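Local coordinates for ebony (Drosophila melanogaster, PDB 6DYM), which forms the C-terminal condensation domain of a nonribosomal peptide synthetase and probably joins carrier-bound beta-alanine to amines such as dopamine, at residues A29-W34 with E98-C103; D46-I51 with S122-T127; T161-P166 with Q170-Y175; E187-H190 with S194-F197. All blocks are in the same frame, centred on the assembly; numbering follows the deposited sequence.

Interaction 1 (A29-W34 with E98-C103); sequences ADLEQW and EFLEFC
Leu31 makes every contact from the loop side of this small, buried contact, reaching from the connection between helices 14-25 and 41-58 to Phe99 and Leu100 on helix 93-111. Just before it in the chain, Asp30 sets the shape of the loop through its carbonyl. Asp30 O accepts Gln33 NE2 at 3.0 Å, nearly straight at 164° and in the plane of the Gln33 amide, and the side-chain amide of Gln204 grips the same oxygen. Two donors on one oxygen should keep this turn steady as Leu31 projects away from it. The Leu31 side chain is extended, with CD1 trans along the chain (chi2 177°), and it crosses Phe99 at about a right angle. CD1 comes to the ring at its edge, near its plane, 3.7 Å from Phe99 CD2. The other branch, CD2, is 4.1 Å from Phe99 CE2, while Leu100 CD2 is a looser neighbour of CD1. A branched aliphatic tip suits this place because it sets two methyls along one edge of the ring, CD1 spanning Phe99 CD2 and CE2 and CD2 reaching CE2. Next along the loop, Glu32 turns its carboxylate to Tyr44 OH. Gln33 lays CG over the Trp34 ring, 3.5 Å above its plane, and Trp34 NE1 is bonded to Gln204 OE1. On the helix, Cys103 SG lies over one face of Phe99, whose ring also meets Tyr188 and Phe197. Aliphatic and aromatic side chains together fill the seam where the loop between the first two helices closes on an additional helix beside the mixed sheet, in a domain whose strand order matches the GNAT acyltransferase fold.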
loop_
_atom_site.group_PDB
_atom_site.type_symbol
_atom_site.label_atom_id
_atom_site.label_comp_id
_atom_site.label_asym_id
_atom_site.label_seq_id
_atom_site.Cartn_x
_atom_site.Cartn_y
_atom_site.Cartn_z
ATOM N N ALA A 29 2.562 -7.594 -8.860
ATOM C CA ALA A 29 1.350 -6.850 -8.539
ATOM C C ALA A 29 0.171 -7.275 -9.412
ATOM O O ALA A 29 0.303 -7.483 -10.622
ATOM C CB ALA A 29 1.603 -5.353 -8.679
ATOM N N ASP A 30 -1.002 -7.384 -8.783
ATOM C CA ASP A 30 -2.160 -7.960 -9.454
ATOM C C ASP A 30 -2.737 -7.042 -10.525
ATOM O O ASP A 30 -3.360 -7.535 -11.469
ATOM C CB ASP A 30 -3.223 -8.320 -8.416
ATOM C CG ASP A 30 -2.711 -9.320 -7.384
ATOM O OD1 ASP A 30 -1.866 -8.938 -6.543
ATOM O OD2 ASP A 30 -3.152 -10.490 -7.420
ATOM N N LEU A 31 -2.534 -5.731 -10.417
ATOM C CA LEU A 31 -3.043 -4.809 -11.426
ATOM C C LEU A 31 -2.042 -4.573 -12.551
ATOM O O LEU A 31 -2.422 -4.582 -13.726
ATOM C CB LEU A 31 -3.408 -3.474 -10.778
ATOM C CG LEU A 31 -4.624 -3.501 -9.856
ATOM C CD1 LEU A 31 -4.813 -2.132 -9.227
ATOM C CD2 LEU A 31 -5.875 -3.932 -10.621
ATOM N N GLU A 32 -0.766 -4.370 -12.211
ATOM C CA GLU A 32 0.247 -4.069 -13.216
ATOM C C GLU A 32 0.512 -5.233 -14.162
ATOM O O GLU A 32 1.021 -5.005 -15.263
ATOM C CB GLU A 32 1.556 -3.658 -12.542
ATOM C CG GLU A 32 1.474 -2.345 -11.800
ATOM C CD GLU A 32 1.149 -2.520 -10.329
ATOM O OE1 GLU A 32 0.061 -3.049 -10.011
ATOM O OE2 GLU A 32 1.984 -2.127 -9.488
ATOM N N GLN A 33 0.189 -6.469 -13.761
ATOM C CA GLN A 33 0.405 -7.603 -14.656
ATOM C C GLN A 33 -0.430 -7.478 -15.921
ATOM O O GLN A 33 -0.072 -8.043 -16.960
ATOM C CB GLN A 33 0.083 -8.915 -13.941
ATOM C CG GLN A 33 -1.391 -9.098 -13.638
ATOM C CD GLN A 33 -1.694 -10.410 -12.935
ATOM O OE1 GLN A 33 -1.170 -11.462 -13.299
ATOM N NE2 GLN A 33 -2.536 -10.346 -11.913
ATOM N N TRP A 34 -1.541 -6.747 -15.857
ATOM C CA TRP A 34 -2.404 -6.571 -17.013
ATOM C C TRP A 34 -2.006 -5.380 -17.871
ATOM O O TRP A 34 -2.539 -5.226 -18.976
ATOM C CB TRP A 34 -3.861 -6.438 -16.554
ATOM C CG TRP A 34 -4.277 -7.571 -15.662
ATOM C CD1 TRP A 34 -4.584 -7.502 -14.335
ATOM C CD2 TRP A 34 -4.404 -8.950 -16.033
ATOM N NE1 TRP A 34 -4.902 -8.754 -13.856
ATOM C CE2 TRP A 34 -4.799 -9.659 -14.879
ATOM C CE3 TRP A 34 -4.223 -9.653 -17.229
ATOM C CZ2 TRP A 34 -5.017 -11.037 -14.887
ATOM C CZ3 TRP A 34 -4.441 -11.020 -17.235
ATOM C CH2 TRP A 34 -4.835 -11.698 -16.071
ATOM N N GLU A 98 -4.783 6.173 -11.010
ATOM C CA GLU A 98 -6.089 6.728 -11.347
ATOM C C GLU A 98 -7.204 5.751 -10.992
ATOM O O GLU A 98 -8.273 6.164 -10.529
ATOM C CB GLU A 98 -6.137 7.104 -12.827
ATOM C CG GLU A 98 -5.248 8.291 -13.178
ATOM C CD GLU A 98 -5.435 8.771 -14.608
ATOM O OE1 GLU A 98 -6.106 8.073 -15.396
ATOM O OE2 GLU A 98 -4.899 9.848 -14.947
ATOM N N PHE A 99 -6.968 4.449 -11.187
ATOM C CA PHE A 99 -7.959 3.454 -10.789
ATOM C C PHE A 99 -8.148 3.435 -9.277
ATOM O O PHE A 99 -9.277 3.307 -8.789
ATOM C CB PHE A 99 -7.548 2.069 -11.290
ATOM C CG PHE A 99 -8.393 0.945 -10.744
ATOM C CD1 PHE A 99 -9.761 0.914 -10.975
ATOM C CD2 PHE A 99 -7.818 -0.088 -10.016
ATOM C CE1 PHE A 99 -10.545 -0.119 -10.484
ATOM C CE2 PHE A 99 -8.596 -1.122 -9.520
ATOM C CZ PHE A 99 -9.964 -1.136 -9.756
ATOM N N LEU A 100 -7.055 3.550 -8.515
ATOM C CA LEU A 100 -7.185 3.594 -7.062
ATOM C C LEU A 100 -7.957 4.834 -6.617
ATOM O O LEU A 100 -8.780 4.763 -5.698
ATOM C CB LEU A 100 -5.805 3.539 -6.407
ATOM C CG LEU A 100 -5.013 2.250 -6.677
ATOM C CD1 LEU A 100 -3.636 2.301 -6.032
ATOM C CD2 LEU A 100 -5.783 1.028 -6.212
ATOM N N GLU A 101 -7.722 5.978 -7.265
ATOM C CA GLU A 101 -8.516 7.161 -6.943
ATOM C C GLU A 101 -9.975 6.968 -7.347
ATOM O O GLU A 101 -10.884 7.431 -6.648
ATOM C CB GLU A 101 -7.917 8.399 -7.612
ATOM C CG GLU A 101 -8.677 9.708 -7.343
ATOM C CD GLU A 101 -8.723 10.096 -5.869
ATOM O OE1 GLU A 101 -9.566 10.948 -5.509
ATOM O OE2 GLU A 101 -7.927 9.555 -5.064
ATOM N N PHE A 102 -10.215 6.270 -8.462
ATOM C CA PHE A 102 -11.578 5.905 -8.845
ATOM C C PHE A 102 -12.273 5.141 -7.722
ATOM O O PHE A 102 -13.447 5.395 -7.417
ATOM C CB PHE A 102 -11.527 5.084 -10.140
ATOM C CG PHE A 102 -12.817 4.382 -10.500
ATOM C CD1 PHE A 102 -13.747 4.990 -11.338
ATOM C CD2 PHE A 102 -13.069 3.089 -10.052
ATOM C CE1 PHE A 102 -14.919 4.340 -11.692
ATOM C CE2 PHE A 102 -14.245 2.430 -10.401
ATOM C CZ PHE A 102 -15.170 3.056 -11.226
ATOM N N CYS A 103 -11.551 4.213 -7.078
ATOM C CA CYS A 103 -12.112 3.423 -5.985
ATOM C C CYS A 103 -12.223 4.222 -4.694
ATOM O O CYS A 103 -13.231 4.121 -3.987
ATOM C CB CYS A 103 -11.257 2.176 -5.731
ATOM S SG CYS A 103 -11.132 1.005 -7.106
#

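Interaction 2 (D46-I51 with S122-T127)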
loop_
_atom_site.group_PDB
_atom_site.type_symbol
_atom_site.label_atom_id
_atom_site.label_comp_id
_atom_site.label_asym_id
_atom_site.label_seq_id
_atom_site.Cartn_x
_atom_site.Cartn_y
_atom_site.Cartn_z
ATOM N N ASP A 46 11.261 5.396 -9.049
ATOM C CA ASP A 46 11.153 6.817 -9.363
ATOM C C ASP A 46 10.112 7.495 -8.484
ATOM O O ASP A 46 10.335 8.606 -7.987
ATOM C CB ASP A 46 10.805 7.014 -10.841
ATOM C CG ASP A 46 11.993 6.778 -11.765
ATOM O OD1 ASP A 46 13.103 6.487 -11.268
ATOM O OD2 ASP A 46 11.812 6.875 -12.997
ATOM N N ILE A 47 8.965 6.840 -8.282
ATOM C CA ILE A 47 7.922 7.404 -7.427
ATOM C C ILE A 47 8.420 7.519 -5.989
ATOM O O ILE A 47 8.229 8.546 -5.326
ATOM C CB ILE A 47 6.639 6.555 -7.512
ATOM C CG1 ILE A 47 5.934 6.775 -8.855
ATOM C CG2 ILE A 47 5.704 6.877 -6.359
ATOM C CD1 ILE A 47 4.985 5.651 -9.243
ATOM N N LEU A 48 9.075 6.466 -5.491
ATOM C CA LEU A 48 9.539 6.472 -4.107
ATOM C C LEU A 48 10.620 7.523 -3.886
ATOM O O LEU A 48 10.621 8.213 -2.859
ATOM C CB LEU A 48 10.056 5.087 -3.723
ATOM C CG LEU A 48 8.982 4.089 -3.285
ATOM C CD1 LEU A 48 9.598 2.741 -2.940
ATOM C CD2 LEU A 48 8.183 4.640 -2.112
ATOM N N ASN A 49 11.555 7.652 -4.831
ATOM C CA ASN A 49 12.587 8.676 -4.703
ATOM C C ASN A 49 11.978 10.073 -4.714
ATOM O O ASN A 49 12.441 10.967 -3.997
ATOM C CB ASN A 49 13.616 8.525 -5.824
ATOM C CG ASN A 49 14.592 7.385 -5.574
ATOM O OD1 ASN A 49 15.072 7.195 -4.455
ATOM N ND2 ASN A 49 14.896 6.628 -6.621
ATOM N N ASP A 50 10.921 10.273 -5.505
ATOM C CA ASP A 50 10.290 11.585 -5.582
ATOM C C ASP A 50 9.626 11.984 -4.268
ATOM O O ASP A 50 9.546 13.177 -3.957
ATOM C CB ASP A 50 9.263 11.607 -6.713
ATOM C CG ASP A 50 9.887 11.922 -8.057
ATOM O OD1 ASP A 50 11.115 12.147 -8.101
ATOM O OD2 ASP A 50 9.148 11.944 -9.066
ATOM N N ILE A 51 9.139 11.015 -3.493
ATOM C CA ILE A 51 8.414 11.301 -2.259
ATOM C C ILE A 51 9.234 11.011 -1.016
ATOM O O ILE A 51 8.734 11.217 0.100
ATOM C CB ILE A 51 7.080 10.529 -2.202
ATOM C CG1 ILE A 51 7.337 9.023 -2.091
ATOM C CG2 ILE A 51 6.239 10.831 -3.421
ATOM C CD1 ILE A 51 6.091 8.202 -1.786
ATOM N N SER A 122 -2.917 3.721 4.458
ATOM C CA SER A 122 -1.906 2.681 4.270
ATOM C C SER A 122 -1.747 2.486 2.772
ATOM O O SER A 122 -2.566 1.824 2.132
ATOM C CB SER A 122 -2.316 1.387 4.961
ATOM O OG SER A 122 -1.345 0.373 4.746
ATOM N N PHE A 123 -0.709 3.078 2.191
ATOM C CA PHE A 123 -0.652 3.109 0.739
ATOM C C PHE A 123 0.355 2.137 0.140
ATOM O O PHE A 123 0.171 1.731 -1.010
ATOM C CB PHE A 123 -0.410 4.547 0.246
ATOM C CG PHE A 123 1.026 4.978 0.230
ATOM C CD1 PHE A 123 1.776 4.895 -0.932
ATOM C CD2 PHE A 123 1.606 5.533 1.353
ATOM C CE1 PHE A 123 3.095 5.309 -0.963
ATOM C CE2 PHE A 123 2.927 5.957 1.329
ATOM C CZ PHE A 123 3.671 5.841 0.168
ATOM N N MET A 124 1.378 1.718 0.886
ATOM C CA MET A 124 2.248 0.635 0.443
ATOM C C MET A 124 2.638 -0.235 1.627
ATOM O O MET A 124 2.901 0.268 2.725
ATOM C CB MET A 124 3.520 1.146 -0.257
ATOM C CG MET A 124 3.264 1.908 -1.547
ATOM S SD MET A 124 4.704 2.053 -2.625
ATOM C CE MET A 124 4.044 3.077 -3.938
ATOM N N MET A 125 2.656 -1.544 1.391
ATOM C CA MET A 125 3.164 -2.529 2.337
ATOM C C MET A 125 3.936 -3.566 1.538
ATOM O O MET A 125 3.457 -4.021 0.495
ATOM C CB MET A 125 2.025 -3.194 3.118
ATOM C CG MET A 125 2.356 -3.526 4.560
ATOM S SD MET A 125 0.924 -4.125 5.491
ATOM C CE MET A 125 0.568 -2.738 6.565
ATOM N N GLY A 126 5.122 -3.925 2.005
ATOM C CA GLY A 126 5.944 -4.891 1.294
ATOM C C GLY A 126 6.825 -5.663 2.248
ATOM O O GLY A 126 7.142 -5.197 3.346
ATOM N N THR A 127 7.215 -6.864 1.823
ATOM C CA THR A 127 8.128 -7.715 2.572
ATOM C C THR A 127 9.264 -8.150 1.661
ATOM O O THR A 127 9.101 -8.225 0.441
ATOM C CB THR A 127 7.434 -8.962 3.118
ATOM O OG1 THR A 127 6.861 -9.686 2.024
ATOM C CG2 THR A 127 6.349 -8.596 4.116
#
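Ile51 and Phe123 meet where helix 41-58 lies on strand 119-127, at a classic beta bulge of the GNAT-like sheet. Phe123 and Met124 both face Leu77 of the adjoining strand 71-80, and the near-helical backbone of Phe123 lets two consecutive side chains point at the helix. Both partners of the first pair hold their side chains in the cramped position between backbone N and carbonyl carbon: Ile51 CG1 at chi1 67° and the Phe123 ring at 84°. They approach from opposite directions, the long branch of Ile51 ending in CD1, 3.9 Å from Phe123 CZ. A beta-branched residue with one long arm suits the place: CG2 stays beside the backbone N, close to the helix, while the arm through CG1 delivers CD1 to the ring. Met124 behaves differently. Its chain runs out almost fully extended, with CE trans to CB (chi3 -176°), and this slim, flexible arm threads between helices, touching Ile21 and Phe25 of helix 14-25 as well. Leu48 starts off to one side, but its CD2 branch turns in to meet the sulfur. The packing here is light: Leu48 CD2 lies 4.4 Å from Met124 SD, and Met124 CB sits 4.1 Å above the plane of the Phe123 ring, offset toward its rim.

Interaction 3 (T161-P166 with Q170-Y175); sequences TTNTSP and QLADVY
Pro166 O receives Gln170 N at 2.9 Å, the one hydrogen bond between the two segments and an i to i+4 bond of the first turn of helix 166-174. It is fairly straight, with 156° at the hydrogen, although the donor is tilted 27° from the carbonyl plane. Proline fits here because an N-H in the first turn has no carbonyl four residues earlier within the helix to bond to, so its absence costs nothing. Ser165 stands just ahead at the N-cap, and its OG pairs with Thr168 OG1. On the flank, Gln170 CB lies 3.4 Å from Pro166 O; the rest of its side chain is extended and lies at the surface. Deeper in, Asn163 leaves the end of strand 158-163 toward the helix, and its ND2 comes 3.5 Å from Ala172 CB. The methyl of alanine is small enough to let the helix lie this close to the amide. That ND2 has its polar partner in His209 ND1, on the neighbouring strand 205-212, while Asp173 OD1 bonds to NE2 of the same ring, so strand and helix grip one imidazole from its two nitrogens. Asn163 O in turn takes Gln169 NE2. This tight strand-to-helix turn, a helix with serine at its N-cap and proline next, corresponds to the beta5-alpha4 unit of the GNAT fold.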
loop_
_atom_site.group_PDB
_atom_site.type_symbol
_atom_site.label_atom_id
_atom_site.label_comp_id
_atom_site.label_asym_id
_atom_site.label_seq_id
_atom_site.Cartn_x
_atom_site.Cartn_y
_atom_site.Cartn_z
ATOM N N THR A 161 -7.433 1.907 3.144
ATOM C CA THR A 161 -6.562 1.294 2.146
ATOM C C THR A 161 -7.399 0.561 1.102
ATOM O O THR A 161 -8.523 0.128 1.380
ATOM C CB THR A 161 -5.555 0.331 2.798
ATOM O OG1 THR A 161 -4.694 -0.224 1.795
ATOM C CG2 THR A 161 -6.269 -0.799 3.533
ATOM N N THR A 162 -6.848 0.449 -0.111
ATOM C CA THR A 162 -7.415 -0.401 -1.156
ATOM C C THR A 162 -6.535 -1.634 -1.303
ATOM O O THR A 162 -5.342 -1.516 -1.598
ATOM C CB THR A 162 -7.523 0.324 -2.498
ATOM O OG1 THR A 162 -8.296 1.514 -2.342
ATOM C CG2 THR A 162 -8.207 -0.565 -3.533
ATOM N N ASN A 163 -7.119 -2.805 -1.103
ATOM C CA ASN A 163 -6.376 -4.053 -1.165
ATOM C C ASN A 163 -6.657 -4.734 -2.495
ATOM O O ASN A 163 -7.818 -4.979 -2.846
ATOM C CB ASN A 163 -6.732 -4.942 0.022
ATOM C CG ASN A 163 -6.156 -4.405 1.309
ATOM O OD1 ASN A 163 -4.957 -4.147 1.395
ATOM N ND2 ASN A 163 -7.004 -4.199 2.302
ATOM N N THR A 164 -5.588 -5.027 -3.232
ATOM C CA THR A 164 -5.691 -5.514 -4.595
ATOM C C THR A 164 -5.166 -6.930 -4.766
ATOM O O THR A 164 -5.141 -7.430 -5.895
ATOM C CB THR A 164 -4.940 -4.575 -5.545
ATOM O OG1 THR A 164 -3.581 -4.461 -5.109
ATOM C CG2 THR A 164 -5.589 -3.189 -5.555
ATOM N N SER A 165 -4.743 -7.587 -3.691
ATOM C CA SER A 165 -4.345 -8.981 -3.778
ATOM C C SER A 165 -5.206 -9.819 -2.842
ATOM O O SER A 165 -5.695 -9.314 -1.825
ATOM C CB SER A 165 -2.861 -9.172 -3.429
ATOM O OG SER A 165 -2.660 -9.213 -2.027
ATOM N N PRO A 166 -5.432 -11.094 -3.167
ATOM C CA PRO A 166 -6.295 -11.913 -2.299
ATOM C C PRO A 166 -5.793 -11.997 -0.866
ATOM O O PRO A 166 -6.603 -11.987 0.068
ATOM C CB PRO A 166 -6.296 -13.280 -3.000
ATOM C CG PRO A 166 -5.957 -12.974 -4.435
ATOM C CD PRO A 166 -5.015 -11.810 -4.386
ATOM N N GLN A 170 -7.900 -10.642 2.338
ATOM C CA GLN A 170 -8.349 -11.553 3.386
ATOM C C GLN A 170 -7.792 -11.147 4.745
ATOM O O GLN A 170 -8.493 -11.234 5.761
ATOM C CB GLN A 170 -7.939 -12.980 3.033
ATOM C CG GLN A 170 -8.386 -14.035 4.043
ATOM C CD GLN A 170 -8.361 -15.432 3.453
ATOM O OE1 GLN A 170 -7.653 -15.688 2.479
ATOM N NE2 GLN A 170 -9.140 -16.342 4.034
ATOM N N LEU A 171 -6.533 -10.711 4.788
ATOM C CA LEU A 171 -5.978 -10.209 6.042
ATOM C C LEU A 171 -6.799 -9.045 6.580
ATOM O O LEU A 171 -7.097 -8.986 7.778
ATOM C CB LEU A 171 -4.526 -9.784 5.839
ATOM C CG LEU A 171 -3.498 -10.914 5.824
ATOM C CD1 LEU A 171 -2.136 -10.377 5.422
ATOM C CD2 LEU A 171 -3.436 -11.605 7.182
ATOM N N ALA A 172 -7.174 -8.106 5.707
ATOM C CA ALA A 172 -7.999 -6.983 6.139
ATOM C C ALA A 172 -9.329 -7.458 6.709
ATOM O O ALA A 172 -9.816 -6.915 7.707
ATOM C CB ALA A 172 -8.228 -6.026 4.971
ATOM N N ASP A 173 -9.934 -8.472 6.087
ATOM C CA ASP A 173 -11.196 -9.002 6.597
ATOM C C ASP A 173 -11.042 -9.569 8.005
ATOM O O ASP A 173 -11.852 -9.271 8.889
ATOM C CB ASP A 173 -11.735 -10.074 5.653
ATOM C CG ASP A 173 -11.935 -9.558 4.237
ATOM O OD1 ASP A 173 -12.442 -8.424 4.078
ATOM O OD2 ASP A 173 -11.581 -10.285 3.280
ATOM N N VAL A 174 -10.010 -10.387 8.240
ATOM C CA VAL A 174 -9.891 -11.004 9.561
ATOM C C VAL A 174 -9.413 -10.009 10.611
ATOM O O VAL A 174 -9.555 -10.272 11.813
ATOM C CB VAL A 174 -8.989 -12.255 9.525
ATOM C CG1 VAL A 174 -9.564 -13.279 8.563
ATOM C CG2 VAL A 174 -7.553 -11.912 9.153
ATOM N N TYR A 175 -8.870 -8.864 10.200
ATOM C CA TYR A 175 -8.565 -7.783 11.126
ATOM C C TYR A 175 -9.742 -6.831 11.298
ATOM O O TYR A 175 -9.572 -5.749 11.872
ATOM C CB TYR A 175 -7.319 -7.019 10.662
ATOM C CG TYR A 175 -6.036 -7.649 11.153
ATOM C CD1 TYR A 175 -5.502 -7.312 12.393
ATOM C CD2 TYR A 175 -5.383 -8.615 10.399
ATOM C CE1 TYR A 175 -4.334 -7.897 12.852
ATOM C CE2 TYR A 175 -4.216 -9.209 10.851
ATOM C CZ TYR A 175 -3.696 -8.847 12.079
ATOM O OH TYR A 175 -2.535 -9.441 12.534
#

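Interaction 4 (E187-H190 with S194-F197); sequences EYVH and SRPF
The carbonyl of Tyr188 meets Arg195 across a hairpin-like turn in the long connection between strands 178-184 and 205-212, corresponding to the beta6-beta7 loop of a GNAT-like fold. Arg195 can be followed outward. Its CB lies 3.4 Å from Tyr188 O, and CG remains within 3.6 Å of that oxygen while also brushing Val189 CG2. At chi3 (-71°) the chain bends back, which brings the guanidinium to the other arm of the loop, where NH1 bonds to Asn186 O. Glu187 OE2 stands 5.2 Å from Arg195 NH1, not in contact, though the opposite charges probably attract weakly. A long, flexible arginine suits this exposed position, its methylene part covering a carbonyl and its tip holding the backbone beyond. The turn is closed by a single direct bond, His190 N to Ser194 O, 2.7 Å long and almost linear at 172°. Further along, a water bridges the gap: it donates to Tyr188 O at 2.7 Å and accepts Phe197 N at 2.9 Å. Ser194 OG bonds to Asp192 inside the turn. Pro196 needs no hydrogen-bond partner for its nitrogen and can press its compact ring inward, its CD meeting His190 CB. Tyr188 CD2 touches both Pro196 CG, at the edge of the tyrosine ring, and Phe197 CE2. That same Pro196 CG sits over the centre of the Phe197 ring, 4.2 Å above its plane.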
loop_
_atom_site.group_PDB
_atom_site.type_symbol
_atom_site.label_atom_id
_atom_site.label_comp_id
_atom_site.label_asym_id
_atom_site.label_seq_id
_atom_site.Cartn_x
_atom_site.Cartn_y
_atom_site.Cartn_z
ATOM N N GLU A 187 -13.824 -4.305 -15.059
ATOM C CA GLU A 187 -14.866 -3.391 -15.504
ATOM C C GLU A 187 -14.415 -1.933 -15.518
ATOM O O GLU A 187 -15.174 -1.074 -15.978
ATOM C CB GLU A 187 -16.107 -3.535 -14.612
ATOM C CG GLU A 187 -16.672 -4.952 -14.563
ATOM C CD GLU A 187 -17.738 -5.211 -15.612
ATOM O OE1 GLU A 187 -18.568 -6.122 -15.398
ATOM O OE2 GLU A 187 -17.752 -4.505 -16.646
ATOM N N TYR A 188 -13.213 -1.630 -15.034
ATOM C CA TYR A 188 -12.763 -0.245 -15.003
ATOM C C TYR A 188 -12.422 0.236 -16.408
ATOM O O TYR A 188 -11.702 -0.440 -17.152
ATOM C CB TYR A 188 -11.552 -0.085 -14.088
ATOM C CG TYR A 188 -10.998 1.326 -14.128
ATOM C CD1 TYR A 188 -11.722 2.388 -13.596
ATOM C CD2 TYR A 188 -9.770 1.599 -14.725
ATOM C CE1 TYR A 188 -11.231 3.683 -13.643
ATOM C CE2 TYR A 188 -9.269 2.891 -14.772
ATOM C CZ TYR A 188 -10.006 3.928 -14.231
ATOM O OH TYR A 188 -9.520 5.214 -14.276
ATOM N N VAL A 189 -12.930 1.414 -16.766
ATOM C CA VAL A 189 -12.721 2.008 -18.082
ATOM C C VAL A 189 -11.776 3.189 -17.942
ATOM O O VAL A 189 -11.981 4.060 -17.089
ATOM C CB VAL A 189 -14.043 2.455 -18.729
ATOM C CG1 VAL A 189 -13.811 2.816 -20.196
ATOM C CG2 VAL A 189 -15.086 1.372 -18.599
ATOM N N HIS A 190 -10.746 3.213 -18.781
ATOM C CA HIS A 190 -9.783 4.297 -18.845
ATOM C C HIS A 190 -10.395 5.497 -19.569
ATOM O O HIS A 190 -11.458 5.406 -20.192
ATOM C CB HIS A 190 -8.516 3.815 -19.552
ATOM C CG HIS A 190 -7.363 4.763 -19.462
ATOM N ND1 HIS A 190 -6.992 5.375 -18.285
ATOM C CD2 HIS A 190 -6.494 5.199 -20.405
ATOM C CE1 HIS A 190 -5.945 6.148 -18.506
ATOM N NE2 HIS A 190 -5.623 6.061 -19.784
ATOM N N SER A 194 -10.763 2.318 -23.119
ATOM C CA SER A 194 -10.326 0.939 -22.983
ATOM C C SER A 194 -10.440 0.478 -21.533
ATOM O O SER A 194 -10.522 1.283 -20.601
ATOM C CB SER A 194 -8.884 0.780 -23.469
ATOM O OG SER A 194 -7.976 1.396 -22.568
ATOM N N ARG A 195 -10.442 -0.842 -21.350
ATOM C CA ARG A 195 -10.399 -1.405 -20.010
ATOM C C ARG A 195 -9.004 -1.960 -19.758
ATOM O O ARG A 195 -8.701 -3.084 -20.185
ATOM C CB ARG A 195 -11.466 -2.489 -19.830
ATOM C CG ARG A 195 -12.859 -1.998 -20.219
ATOM C CD ARG A 195 -13.937 -3.075 -20.098
ATOM N NE ARG A 195 -13.816 -4.104 -21.126
ATOM C CZ ARG A 195 -13.712 -5.407 -20.874
ATOM N NH1 ARG A 195 -13.725 -5.852 -19.622
ATOM N NH2 ARG A 195 -13.601 -6.271 -21.878
ATOM N N PRO A 196 -8.121 -1.214 -19.089
ATOM C CA PRO A 196 -6.714 -1.645 -18.986
ATOM C C PRO A 196 -6.521 -2.963 -18.256
ATOM O O PRO A 196 -5.544 -3.670 -18.536
ATOM C CB PRO A 196 -6.043 -0.481 -18.237
ATOM C CG PRO A 196 -7.164 0.251 -17.558
ATOM C CD PRO A 196 -8.361 0.088 -18.448
ATOM N N PHE A 197 -7.413 -3.316 -17.327
ATOM C CA PHE A 197 -7.393 -4.622 -16.676
ATOM C C PHE A 197 -8.467 -5.552 -17.232
ATOM O O PHE A 197 -8.896 -6.484 -16.544
ATOM C CB PHE A 197 -7.548 -4.471 -15.160
ATOM C CG PHE A 197 -6.918 -3.222 -14.602
ATOM C CD1 PHE A 197 -5.542 -3.046 -14.636
ATOM C CD2 PHE A 197 -7.702 -2.222 -14.042
ATOM C CE1 PHE A 197 -4.954 -1.893 -14.129
ATOM C CE2 PHE A 197 -7.120 -1.061 -13.532
ATOM C CZ PHE A 197 -5.745 -0.897 -13.580
HETATM O O HOH W 1 -10.101 -2.600 -16.634
#

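How the interactions relate
Along the chain, interactions 1 and 2 alternate their segments, whereas interactions 3 and 4 follow in series. Interactions 2 and 3 reach neighbouring strands of the seven-stranded sheet, 119-127 and 158-163, and are joined by a probable hydrogen bond between Ser122 O and Thr161 OG1, though their centres are about 18 Å apart. Interaction 1 touches both 3 and 4 but stays about 6 Å from interaction 2 at the nearest atoms: Asp30 packs on Ser165 and Pro166, and helix 93-111 presents Phe102 and Glu98 to Tyr188 and His190. Interactions 2 and 4 are remote, about 24 Å between centres. Interactions 2 and 3 pack helices on the sheet, while 1 and 4 link the loops and helix 93-111 at one end of the domain.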